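Local coordinates for mandelate racemase/muconate lactonizing enzyme family protein (Bradyrhizobium sp. ORS 278, PDB 3TOY) that belongs to the mandelate racemase/muconate lactonizing enzyme family of the enolase superfamily and binds calcium at a site of three acidic side chains, at residues A201-L206 / A237-T242. Residues are numbered along the deposited sequence; the frame is centred on the assembly and turned at random.
Sequences AMIKGL and ADYDLT. With P4C (O-acetaldehydyl-hexaethylene glycol), chain R.
Ile-203, on helix 196-210, sends its CG2 methyl onto the root of Tyr-239, in the loop between helix 226-236 and strand 243-245. Ile-203 CG2 lies 3.5 Å from Tyr-239 CB and 3.6 Å from its CG, approaching the ring at a slant. With CG2 anti to the backbone N (CG1 at chi1 -69°), the Ile-203 CG2 methyl also comes within 4.2 Å of Leu-241 CD2, bridging two loop side chains. Lys-204 follows one residue on and crosses the outer half of the same ring at a slant: its CB is 3.7 Å from Tyr-239 CE1, and CG runs 3.9 Å from that carbon. The backbone N of Lys-204 lies 4.2 Å from the plane of the Tyr-239 ring on one side, displaced from the ring centre, while the extended chain beyond CG carries the ammonium away from the loop. No hydrogen bond joins 201-206 to 237-242; polar ties come from neighbouring turns of the same helix. Glu-200 OE2 is hydrogen-bonded to Tyr-239 OH, and Arg-207 NE donates to Tyr-239 O, so the tyrosine is held at both ends. Leu-241 also packs on Leu-216 of strand 215-219, and its two sequence neighbours, Asp-240 and Thr-242, line a pocket holding O-acetaldehydyl-hexaethylene glycol. Helix 196-210 thus packs against the loop leading from the next helix into strand 243-245, as in the enolase-superfamily beta/alpha barrel, where helices flank the parallel strands.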
ATOM      1  N   ALA A 201      -8.716 -38.771   2.604  1.00 33.68           N
ATOM      2  CA  ALA A 201      -8.828 -40.197   2.258  1.00 37.59           C
ATOM      3  C   ALA A 201      -8.913 -40.350   0.742  1.00 35.39           C
ATOM      4  O   ALA A 201      -8.203 -41.160   0.143  1.00 35.60           O
ATOM      5  CB  ALA A 201     -10.068 -40.814   2.920  1.00 36.38           C
ATOM      6  N   MET A 202      -9.792 -39.570   0.123  1.00 33.98           N
ATOM      7  CA  MET A 202      -9.974 -39.652  -1.328  1.00 36.12           C
ATOM      8  C   MET A 202      -8.689 -39.386  -2.095  1.00 35.93           C
ATOM      9  O   MET A 202      -8.313 -40.160  -2.973  1.00 35.84           O
ATOM     10  CB  MET A 202     -11.050 -38.690  -1.809  1.00 31.33           C
ATOM     11  CG  MET A 202     -11.270 -38.798  -3.326  1.00 31.91           C
ATOM     12  SD  MET A 202     -12.400 -37.560  -3.971  1.00 39.02           S
ATOM     13  CE  MET A 202     -11.288 -36.147  -4.124  1.00 36.87           C
ATOM     14  N   ILE A 203      -8.019 -38.282  -1.765  1.00 31.24           N
ATOM     15  CA  ILE A 203      -6.826 -37.855  -2.482  1.00 31.85           C
ATOM     16  C   ILE A 203      -5.691 -38.827  -2.261  1.00 31.80           C
ATOM     17  O   ILE A 203      -4.982 -39.199  -3.190  1.00 33.45           O
ATOM     18  CB  ILE A 203      -6.355 -36.484  -1.977  1.00 31.44           C
ATOM     19  CG1 ILE A 203      -7.353 -35.422  -2.401  1.00 30.76           C
ATOM     20  CG2 ILE A 203      -4.971 -36.186  -2.486  1.00 31.55           C
ATOM     21  CD1 ILE A 203      -7.464 -35.287  -3.908  1.00 35.38           C
ATOM     22  N   LYS A 204      -5.522 -39.244  -1.013  1.00 33.12           N
ATOM     23  CA  LYS A 204      -4.480 -40.198  -0.685  1.00 33.39           C
ATOM     24  C   LYS A 204      -4.668 -41.487  -1.493  1.00 37.85           C
ATOM     25  O   LYS A 204      -3.699 -42.064  -2.015  1.00 41.71           O
ATOM     26  CB  LYS A 204      -4.483 -40.503   0.812  1.00 34.27           C
ATOM     27  CG  LYS A 204      -3.360 -41.469   1.216  1.00 44.87           C
ATOM     28  CD  LYS A 204      -3.468 -41.889   2.675  1.00 49.02           C
ATOM     29  CE  LYS A 204      -2.227 -42.684   3.076  1.00 54.68           C
ATOM     30  NZ  LYS A 204      -2.176 -42.909   4.537  1.00 59.52           N
ATOM     31  N   GLY A 205      -5.915 -41.933  -1.583  1.00 38.07           N
ATOM     32  CA  GLY A 205      -6.254 -43.135  -2.343  1.00 37.54           C
ATOM     33  C   GLY A 205      -5.940 -42.947  -3.815  1.00 41.89           C
ATOM     34  O   GLY A 205      -5.328 -43.809  -4.456  1.00 39.75           O
ATOM     35  N   LEU A 206      -6.346 -41.806  -4.360  1.00 37.53           N
ATOM     36  CA  LEU A 206      -6.087 -41.534  -5.773  1.00 36.37           C
ATOM     37  C   LEU A 206      -4.601 -41.466  -6.090  1.00 37.42           C
ATOM     38  O   LEU A 206      -4.157 -42.004  -7.108  1.00 38.73           O
ATOM     39  CB  LEU A 206      -6.790 -40.257  -6.231  1.00 34.92           C
ATOM     40  CG  LEU A 206      -8.308 -40.339  -6.370  1.00 43.15           C
ATOM     41  CD1 LEU A 206      -8.911 -38.944  -6.555  1.00 37.20           C
ATOM     42  CD2 LEU A 206      -8.693 -41.281  -7.542  1.00 37.09           C
ATOM     43  N   ALA A 237      -1.351 -30.443   1.176  1.00 37.54           N
ATOM     44  CA  ALA A 237      -0.179 -30.051   0.380  1.00 39.97           C
ATOM     45  C   ALA A 237       0.846 -31.188   0.161  1.00 40.64           C
ATOM     46  O   ALA A 237       1.707 -31.092  -0.706  1.00 45.63           O
ATOM     47  CB  ALA A 237       0.479 -28.830   0.991  1.00 40.58           C
ATOM     48  N   ASP A 238       0.743 -32.268   0.922  1.00 38.56           N
ATOM     49  CA  ASP A 238       1.672 -33.393   0.781  1.00 41.76           C
ATOM     50  C   ASP A 238       1.373 -34.318  -0.399  1.00 41.55           C
ATOM     51  O   ASP A 238       2.116 -35.260  -0.656  1.00 40.90           O
ATOM     52  CB  ASP A 238       1.698 -34.227   2.065  1.00 47.76           C
ATOM     53  CG  ASP A 238       2.501 -33.570   3.166  1.00 65.41           C
ATOM     54  OD1 ASP A 238       3.455 -32.828   2.844  1.00 72.84           O
ATOM     55  OD2 ASP A 238       2.177 -33.793   4.352  1.00 75.33           O
ATOM     56  N   TYR A 239       0.283 -34.068  -1.114  1.00 32.27           N
ATOM     57  CA  TYR A 239      -0.122 -34.975  -2.178  1.00 31.50           C
ATOM     58  C   TYR A 239       0.204 -34.468  -3.573  1.00 31.86           C
ATOM     59  O   TYR A 239      -0.181 -35.082  -4.568  1.00 32.53           O
ATOM     60  CB  TYR A 239      -1.597 -35.299  -2.046  1.00 28.45           C
ATOM     61  CG  TYR A 239      -1.885 -35.956  -0.718  1.00 34.88           C
ATOM     62  CD1 TYR A 239      -1.592 -37.303  -0.512  1.00 38.95           C
ATOM     63  CD2 TYR A 239      -2.437 -35.229   0.334  1.00 34.33           C
ATOM     64  CE1 TYR A 239      -1.850 -37.910   0.703  1.00 43.92           C
ATOM     65  CE2 TYR A 239      -2.688 -35.829   1.557  1.00 40.86           C
ATOM     66  CZ  TYR A 239      -2.387 -37.172   1.731  1.00 47.08           C
ATOM     67  OH  TYR A 239      -2.639 -37.774   2.943  1.00 45.06           O
ATOM     68  N   ASP A 240       0.918 -33.347  -3.642  1.00 33.51           N
ATOM     69  CA  ASP A 240       1.416 -32.840  -4.905  1.00 35.06           C
ATOM     70  C   ASP A 240       0.271 -32.526  -5.882  1.00 32.19           C
ATOM     71  O   ASP A 240       0.301 -32.943  -7.052  1.00 34.52           O
ATOM     72  CB  ASP A 240       2.391 -33.844  -5.531  1.00 35.18           C
ATOM     73  CG  ASP A 240       3.215 -33.237  -6.656  1.00 46.71           C
ATOM     74  OD1 ASP A 240       3.564 -32.042  -6.558  1.00 49.44           O
ATOM     75  OD2 ASP A 240       3.517 -33.949  -7.643  1.00 47.61           O
ATOM     76  N   LEU A 241      -0.736 -31.796  -5.400  1.00 29.62           N
ATOM     77  CA  LEU A 241      -1.853 -31.368  -6.253  1.00 23.99           C
ATOM     78  C   LEU A 241      -1.435 -30.240  -7.196  1.00 29.66           C
ATOM     79  O   LEU A 241      -0.634 -29.386  -6.843  1.00 27.59           O
ATOM     80  CB  LEU A 241      -3.030 -30.915  -5.384  1.00 27.13           C
ATOM     81  CG  LEU A 241      -3.508 -31.978  -4.406  1.00 27.22           C
ATOM     82  CD1 LEU A 241      -4.657 -31.443  -3.559  1.00 25.75           C
ATOM     83  CD2 LEU A 241      -3.933 -33.188  -5.226  1.00 34.28           C
ATOM     84  N   THR A 242      -1.991 -30.234  -8.403  1.00 22.69           N
ATOM     85  CA  THR A 242      -1.669 -29.214  -9.378  1.00 23.92           C
ATOM     86  C   THR A 242      -2.391 -27.907  -9.069  1.00 27.19           C
ATOM     87  O   THR A 242      -1.831 -26.830  -9.272  1.00 23.87           O
ATOM     88  CB  THR A 242      -2.034 -29.726 -10.782  1.00 30.18           C
ATOM     89  OG1 THR A 242      -1.051 -30.694 -11.165  1.00 27.63           O
ATOM     90  CG2 THR A 242      -2.070 -28.584 -11.814  1.00 27.94           C
TER
HETATM   91  O1  P4C R 363       2.661 -22.784 -14.938  1.00 31.55           O
HETATM   92  C2  P4C R 363       1.779 -23.363 -15.911  1.00 35.57           C
HETATM   93  C3  P4C R 363       2.564 -23.978 -17.067  1.00 47.95           C
HETATM   94  O4  P4C R 363       1.646 -24.145 -18.153  1.00 44.77           O
HETATM   95  C5  P4C R 363       2.213 -24.764 -19.313  1.00 58.09           C
HETATM   96  C6  P4C R 363       1.210 -25.735 -19.951  1.00 50.68           C
HETATM   97  O7  P4C R 363       1.245 -26.971 -19.237  1.00 50.79           O
HETATM   98  C8  P4C R 363       0.247 -27.946 -19.587  1.00 37.46           C
HETATM   99  C9  P4C R 363       0.929 -29.321 -19.688  1.00 41.58           C
HETATM  100  O10 P4C R 363       0.856 -30.105 -18.498  1.00 49.78           O
HETATM  101  C11 P4C R 363       1.946 -31.039 -18.360  1.00 46.27           C
HETATM  102  C12 P4C R 363       3.173 -30.393 -17.719  1.00 54.52           C
HETATM  103  O13 P4C R 363       3.609 -31.103 -16.551  1.00 64.11           O
HETATM  104  C14 P4C R 363       4.412 -30.319 -15.656  1.00 55.57           C
HETATM  105  C15 P4C R 363       3.592 -29.675 -14.533  1.00 60.18           C
HETATM  106  O16 P4C R 363       3.847 -30.257 -13.243  1.00 59.43           O
HETATM  107  C17 P4C R 363       2.788 -30.048 -12.295  1.00 52.14           C
HETATM  108  C18 P4C R 363       2.847 -31.038 -11.126  1.00 58.57           C
HETATM  109  O19 P4C R 363       2.181 -32.267 -11.457  1.00 59.37           O
HETATM  110  C20 P4C R 363       2.681 -33.401 -10.742  1.00 64.76           C
HETATM  111  C21 P4C R 363       2.275 -34.703 -11.437  1.00 67.92           C
HETATM  112  O22 P4C R 363       3.040 -34.915 -12.628  1.00 65.96           O